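Local coordinates for protein hydroxyethylphosphonate dioxygenase (Streptomyces albus, PDB 6B9R) that catalyses the iron-dependent oxidative cleavage of 2-hydroxyethylphosphonate, probably to hydroxymethylphosphonate, a step of phosphonate biosynthesis, at residues E125-L130 with A201-L206; S316-P321 with Y328-L333. All blocks are in the same frame, centred on the assembly; numbering follows the deposited sequence.

Contact 1 of 2, residues E125-L130 with A201-L206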
loop_
_atom_site.group_PDB
_atom_site.type_symbol
_atom_site.label_atom_id
_atom_site.label_comp_id
_atom_site.label_asym_id
_atom_site.label_seq_id
_atom_site.Cartn_x
_atom_site.Cartn_y
_atom_site.Cartn_z
ATOM N N GLU A 125 16.101 -4.257 17.103
ATOM C CA GLU A 125 16.682 -4.177 18.432
ATOM C C GLU A 125 17.709 -5.287 18.599
ATOM O O GLU A 125 17.463 -6.434 18.213
ATOM C CB GLU A 125 15.601 -4.279 19.526
ATOM C CG GLU A 125 14.520 -3.202 19.441
ATOM C CD GLU A 125 14.954 -1.877 20.045
ATOM O OE1 GLU A 125 15.181 -1.830 21.270
ATOM O OE2 GLU A 125 15.065 -0.885 19.291
ATOM N N TRP A 126 18.876 -4.913 19.113
ATOM C CA TRP A 126 19.794 -5.844 19.743
ATOM C C TRP A 126 19.225 -6.188 21.112
ATOM O O TRP A 126 18.824 -5.287 21.854
ATOM C CB TRP A 126 21.167 -5.178 19.858
ATOM C CG TRP A 126 22.254 -5.923 20.583
ATOM C CD1 TRP A 126 23.283 -6.624 20.016
ATOM C CD2 TRP A 126 22.454 -5.999 22.006
ATOM N NE1 TRP A 126 24.096 -7.145 20.998
ATOM C CE2 TRP A 126 23.610 -6.777 22.225
ATOM C CE3 TRP A 126 21.756 -5.500 23.115
ATOM C CZ2 TRP A 126 24.088 -7.065 23.507
ATOM C CZ3 TRP A 126 22.235 -5.781 24.392
ATOM C CH2 TRP A 126 23.390 -6.554 24.573
ATOM N N ILE A 127 19.146 -7.480 21.446
ATOM C CA ILE A 127 18.536 -7.878 22.712
ATOM C C ILE A 127 19.337 -9.029 23.308
ATOM O O ILE A 127 19.444 -10.097 22.698
ATOM C CB ILE A 127 17.058 -8.288 22.565
ATOM C CG1 ILE A 127 16.258 -7.210 21.809
ATOM C CG2 ILE A 127 16.464 -8.543 23.950
ATOM C CD1 ILE A 127 14.835 -7.601 21.498
ATOM N N SER A 128 19.892 -8.821 24.499
ATOM C CA SER A 128 20.620 -9.887 25.172
ATOM C C SER A 128 19.675 -10.668 26.070
ATOM O O SER A 128 18.837 -10.092 26.766
ATOM C CB SER A 128 21.785 -9.340 25.995
ATOM O OG SER A 128 21.311 -8.611 27.101
ATOM N N MET A 129 19.819 -11.990 26.056
ATOM C CA MET A 129 19.042 -12.840 26.944
ATOM C C MET A 129 19.671 -12.811 28.329
ATOM O O MET A 129 20.822 -13.227 28.500
ATOM C CB MET A 129 18.987 -14.263 26.398
ATOM C CG MET A 129 17.967 -14.472 25.289
ATOM S SD MET A 129 18.401 -13.647 23.739
ATOM C CE MET A 129 17.289 -12.236 23.763
ATOM N N LEU A 130 18.928 -12.312 29.317
ATOM C CA LEU A 130 19.433 -12.248 30.682
ATOM C C LEU A 130 18.911 -13.373 31.566
ATOM O O LEU A 130 19.363 -13.495 32.708
ATOM C CB LEU A 130 19.077 -10.900 31.321
ATOM C CG LEU A 130 19.444 -9.645 30.534
ATOM C CD1 LEU A 130 18.954 -8.383 31.266
ATOM C CD2 LEU A 130 20.943 -9.598 30.267
ATOM N N ALA A 201 24.925 -14.476 24.670
ATOM C CA ALA A 201 23.668 -15.025 24.163
ATOM C C ALA A 201 22.747 -13.853 23.876
ATOM O O ALA A 201 22.249 -13.220 24.812
ATOM C CB ALA A 201 23.032 -15.992 25.163
ATOM N N TYR A 202 22.547 -13.544 22.596
ATOM C CA TYR A 202 21.727 -12.395 22.238
ATOM C C TYR A 202 21.158 -12.601 20.842
ATOM O O TYR A 202 21.491 -13.562 20.146
ATOM C CB TYR A 202 22.522 -11.092 22.341
ATOM C CG TYR A 202 23.730 -10.965 21.429
ATOM C CD1 TYR A 202 24.982 -11.414 21.834
ATOM C CD2 TYR A 202 23.624 -10.362 20.184
ATOM C CE1 TYR A 202 26.089 -11.285 21.015
ATOM C CE2 TYR A 202 24.729 -10.231 19.356
ATOM C CZ TYR A 202 25.957 -10.695 19.776
ATOM O OH TYR A 202 27.064 -10.561 18.961
ATOM N N ILE A 203 20.254 -11.696 20.452
ATOM C CA ILE A 203 19.624 -11.745 19.143
ATOM C C ILE A 203 19.659 -10.358 18.517
ATOM O O ILE A 203 19.743 -9.337 19.199
ATOM C CB ILE A 203 18.167 -12.254 19.198
ATOM C CG1 ILE A 203 17.267 -11.271 19.970
ATOM C CG2 ILE A 203 18.099 -13.678 19.774
ATOM C CD1 ILE A 203 15.840 -11.765 20.132
ATOM N N LEU A 204 19.603 -10.344 17.199
ATOM C CA LEU A 204 19.216 -9.157 16.446
ATOM C C LEU A 204 17.768 -9.405 16.059
ATOM O O LEU A 204 17.486 -10.191 15.151
ATOM C CB LEU A 204 20.117 -8.926 15.237
ATOM C CG LEU A 204 21.464 -8.220 15.485
ATOM C CD1 LEU A 204 21.263 -6.773 15.936
ATOM C CD2 LEU A 204 22.329 -8.962 16.495
ATOM N N ALA A 205 16.856 -8.772 16.800
ATOM C CA ALA A 205 15.408 -8.874 16.595
ATOM C C ALA A 205 14.997 -7.747 15.658
ATOM O O ALA A 205 14.763 -6.616 16.094
ATOM C CB ALA A 205 14.664 -8.789 17.927
ATOM N N LEU A 206 14.940 -8.048 14.361
ATOM C CA LEU A 206 14.686 -7.045 13.339
ATOM C C LEU A 206 13.201 -7.093 12.982
ATOM O O LEU A 206 12.776 -7.748 12.025
ATOM C CB LEU A 206 15.588 -7.295 12.118
ATOM C CG LEU A 206 17.080 -7.571 12.398
ATOM C CD1 LEU A 206 17.894 -7.646 11.100
ATOM C CD2 LEU A 206 17.678 -6.537 13.350
#

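Contact 2 of 2, residues S316-P321 with Y328-L333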
loop_
_atom_site.group_PDB
_atom_site.type_symbol
_atom_site.label_atom_id
_atom_site.label_comp_id
_atom_site.label_asym_id
_atom_site.label_seq_id
_atom_site.Cartn_x
_atom_site.Cartn_y
_atom_site.Cartn_z
ATOM N N SER A 316 21.158 -21.978 2.169
ATOM C CA SER A 316 21.781 -21.834 0.853
ATOM C C SER A 316 22.943 -20.852 0.912
ATOM O O SER A 316 22.860 -19.806 1.563
ATOM C CB SER A 316 20.761 -21.337 -0.181
ATOM O OG SER A 316 19.816 -22.334 -0.530
ATOM N N ARG A 317 24.032 -21.178 0.210
ATOM C CA ARG A 317 25.225 -20.337 0.196
ATOM C C ARG A 317 25.695 -20.140 -1.233
ATOM O O ARG A 317 25.668 -21.081 -2.033
ATOM C CB ARG A 317 26.356 -20.954 1.019
ATOM C CG ARG A 317 26.138 -20.889 2.517
ATOM C CD ARG A 317 27.129 -21.808 3.225
ATOM N NE ARG A 317 27.017 -21.662 4.668
ATOM C CZ ARG A 317 26.206 -22.392 5.425
ATOM N NH1 ARG A 317 25.445 -23.316 4.869
ATOM N NH2 ARG A 317 26.156 -22.199 6.737
ATOM N N TRP A 318 26.116 -18.917 -1.559
ATOM C CA TRP A 318 26.660 -18.655 -2.883
ATOM C C TRP A 318 27.533 -17.411 -2.821
ATOM O O TRP A 318 27.522 -16.663 -1.841
ATOM C CB TRP A 318 25.557 -18.509 -3.942
ATOM C CG TRP A 318 24.696 -17.277 -3.827
ATOM C CD1 TRP A 318 24.747 -16.173 -4.629
ATOM C CD2 TRP A 318 23.640 -17.039 -2.882
ATOM N NE1 TRP A 318 23.796 -15.262 -4.236
ATOM C CE2 TRP A 318 23.109 -15.765 -3.162
ATOM C CE3 TRP A 318 23.111 -17.770 -1.810
ATOM C CZ2 TRP A 318 22.061 -15.206 -2.422
ATOM C CZ3 TRP A 318 22.076 -17.224 -1.073
ATOM C CH2 TRP A 318 21.555 -15.941 -1.386
ATOM N N SER A 319 28.309 -17.221 -3.880
ATOM C CA SER A 319 29.322 -16.181 -3.954
ATOM C C SER A 319 28.918 -15.121 -4.964
ATOM O O SER A 319 28.205 -15.398 -5.933
ATOM C CB SER A 319 30.679 -16.761 -4.345
ATOM O OG SER A 319 31.233 -17.457 -3.263
ATOM N N TYR A 320 29.397 -13.906 -4.736
ATOM C CA TYR A 320 29.061 -12.784 -5.606
ATOM C C TYR A 320 30.335 -12.019 -5.938
ATOM O O TYR A 320 31.097 -11.673 -5.025
ATOM C CB TYR A 320 28.031 -11.851 -4.943
ATOM C CG TYR A 320 27.577 -10.752 -5.873
ATOM C CD1 TYR A 320 28.314 -9.585 -6.006
ATOM C CD2 TYR A 320 26.434 -10.900 -6.643
ATOM C CE1 TYR A 320 27.916 -8.581 -6.880
ATOM C CE2 TYR A 320 26.023 -9.900 -7.518
ATOM C CZ TYR A 320 26.768 -8.748 -7.632
ATOM O OH TYR A 320 26.359 -7.762 -8.501
ATOM N N PRO A 321 30.586 -11.697 -7.220
ATOM C CA PRO A 321 29.660 -11.936 -8.334
ATOM C C PRO A 321 29.714 -13.363 -8.855
ATOM O O PRO A 321 28.925 -13.746 -9.706
ATOM C CB PRO A 321 30.143 -10.959 -9.402
ATOM C CG PRO A 321 31.616 -10.854 -9.148
ATOM C CD PRO A 321 31.795 -10.975 -7.653
ATOM N N TYR A 328 31.902 -11.323 -2.144
ATOM C CA TYR A 328 31.054 -11.582 -0.993
ATOM C C TYR A 328 30.615 -13.030 -1.044
ATOM O O TYR A 328 30.476 -13.610 -2.125
ATOM C CB TYR A 328 29.777 -10.702 -0.978
ATOM C CG TYR A 328 30.018 -9.262 -1.343
ATOM C CD1 TYR A 328 30.794 -8.447 -0.536
ATOM C CD2 TYR A 328 29.463 -8.716 -2.493
ATOM C CE1 TYR A 328 31.023 -7.117 -0.877
ATOM C CE2 TYR A 328 29.667 -7.393 -2.833
ATOM C CZ TYR A 328 30.437 -6.597 -2.016
ATOM O OH TYR A 328 30.652 -5.289 -2.356
ATOM N N ARG A 329 30.358 -13.600 0.126
ATOM C CA ARG A 329 29.710 -14.903 0.208
ATOM C C ARG A 329 28.418 -14.702 0.980
ATOM O O ARG A 329 28.440 -14.202 2.110
ATOM C CB ARG A 329 30.612 -15.945 0.877
ATOM C CG ARG A 329 30.218 -17.393 0.552
ATOM C CD ARG A 329 29.070 -17.872 1.432
ATOM N NE ARG A 329 29.445 -17.834 2.845
ATOM C CZ ARG A 329 30.068 -18.810 3.501
ATOM N NH1 ARG A 329 30.401 -19.954 2.892
ATOM N NH2 ARG A 329 30.354 -18.646 4.785
ATOM N N PHE A 330 27.298 -15.047 0.360
ATOM C CA PHE A 330 25.996 -14.844 0.975
ATOM C C PHE A 330 25.466 -16.150 1.544
ATOM O O PHE A 330 25.674 -17.216 0.958
ATOM C CB PHE A 330 24.978 -14.305 -0.028
ATOM C CG PHE A 330 25.331 -12.977 -0.634
ATOM C CD1 PHE A 330 25.540 -11.854 0.157
ATOM C CD2 PHE A 330 25.390 -12.836 -2.010
ATOM C CE1 PHE A 330 25.833 -10.617 -0.428
ATOM C CE2 PHE A 330 25.680 -11.606 -2.592
ATOM C CZ PHE A 330 25.908 -10.501 -1.795
ATOM N N THR A 331 24.756 -16.049 2.669
ATOM C CA THR A 331 24.001 -17.149 3.250
ATOM C C THR A 331 22.555 -16.690 3.397
ATOM O O THR A 331 22.299 -15.618 3.959
ATOM C CB THR A 331 24.569 -17.566 4.611
ATOM O OG1 THR A 331 25.941 -17.966 4.466
ATOM C CG2 THR A 331 23.784 -18.746 5.181
ATOM N N GLN A 332 21.620 -17.486 2.880
ATOM C CA GLN A 332 20.203 -17.123 2.909
ATOM C C GLN A 332 19.605 -17.468 4.268
ATOM O O GLN A 332 19.675 -18.623 4.710
ATOM C CB GLN A 332 19.451 -17.842 1.787
ATOM C CG GLN A 332 17.919 -17.688 1.831
ATOM C CD GLN A 332 17.200 -18.644 0.875
ATOM O OE1 GLN A 332 17.619 -18.831 -0.270
ATOM N NE2 GLN A 332 16.119 -19.266 1.353
ATOM N N LEU A 333 19.032 -16.468 4.940
ATOM C CA LEU A 333 18.456 -16.665 6.255
ATOM C C LEU A 333 16.936 -16.770 6.128
ATOM O O LEU A 333 16.382 -16.828 5.024
ATOM C CB LEU A 333 18.915 -15.541 7.197
ATOM C CG LEU A 333 20.431 -15.291 7.145
ATOM C CD1 LEU A 333 20.819 -14.076 7.998
ATOM C CD2 LEU A 333 21.189 -16.552 7.584
HETATM O O HOH W 1 18.647 -20.956 2.820
HETATM O O HOH W 2 27.233 -19.249 6.417
#

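Contact 1 of 2, residues E125-L130 with A201-L206
Strands 125-129 and 202-206 are antiparallel neighbours in the sheet whose strand 152-158 supplies the iron ligand Gln-153, within a cupin-type beta fold. Five backbone hydrogen bonds tie them: reciprocal pairs join Glu-125 with Ala-205 and Ile-127 with Ile-203, and Met-129 N to Ala-201 O, at 3.0 Å, adds a fifth rung at the end of strand 125-129. The hydrogen-bonded pairs Glu-125 with Ala-205 and Ile-127 with Ile-203 place their side chains on the face that holds the substrate. There Ile-127 CD1 rests 3.8 Å from Ala-205 CB: chi2 of 174° carries CD1 out in an extended line, while the side chain of Ile-127 also touches the bound 2-hydroxyethylphosphonate. Met-129 bends at chi2 and chi3 and crosses Ile-203 at about a right angle, bringing its CE 3.9 Å from Ile-203 CG1, and Phe-192 of the substrate pocket packs against both residues. Glu-125 turns its carboxylate away to a salt bridge with Arg-99. The other face carries Trp-126 and Tyr-202, diagonal neighbours. CG of Trp-126 is anti to the backbone N (chi1 175°), and the indole crosses Tyr-202 at about a right angle, its NE1 over one face of the phenol ring, 3.4 Å from Tyr-202 CD2. The two ring planes are inclined at 33°, an oblique overlap. Arg-112 adds a cation-pi contact to the indole, and Tyr-368 of strand 364-369 packs against it. The chemistry is thus divided between the two faces: Ile-127 gives the pocket an apolar surface, consistent with holding the substrate by shape, and Ile-203 and Met-129 pack against the pocket residue Phe-192, whereas aromatic surface on the reverse side binds this sheet to the next.

Contact 2 of 2, residues S316-P321 with Y328-L333
Strands 317-320 and 328-332 run antiparallel, their axes 4.6 Å apart at closest approach and their directions 151° apart, as the two arms of a beta hairpin. Trp-318 with Phe-330 and Tyr-320 with Tyr-328 are the hydrogen-bonded pairs; the bond from Phe-330 N to Trp-318 O is short, at 2.7 Å. The aromatic side chains of these four residues share one face. Phe-330 CB sits over the six-membered ring of Trp-318 in a CH-pi contact, 3.9 Å from the centroid, while Gln-332 CB meets the indole at its edge. Tyr-320 lies side by side with Phe-330, its CB only 3.3 Å from Phe-330 CE2. From the second subunit, Leu-250 O accepts a hydrogen bond from Trp-318 NE1, and Arg-259 of that subunit makes a cation-pi contact with the indole. Across the other face, Arg-317 NE and Arg-329 NH1 stand 4.2 Å apart. A water bridges Arg-317 NE and Thr-331 OG1, Gly-312 O and Arg-313 O take further bonds from Arg-317, and Asp-348 forms a salt bridge with Arg-329. These partners probably offset the like-charge repulsion, while Trp-318, Tyr-320 and Phe-330 bring the aromatic face to the second subunit and the Tyr-328 hydroxyl is held within its own chain.

Contact 1 closes before contact 2 opens along the chain, and the helices from 215-223 to 279-288 lie between them in sequence. Their centres are 24 Å apart and their nearest atoms about 8 Å, so they do not touch. Each belongs to a different seven-stranded antiparallel sheet: contact 1 lies inside the sheet that supplies the iron ligand Gln-153, contact 2 at the end of the other, where strand 317-320 is outermost within the chain. The sheets nevertheless meet, since strand 364-369 of the second packs on contact 1 and Leu-333 touches strand 152-158 of the first. Contact 1 contributes Ile-127 to the substrate pocket, whereas contact 2 meets the partner subunit.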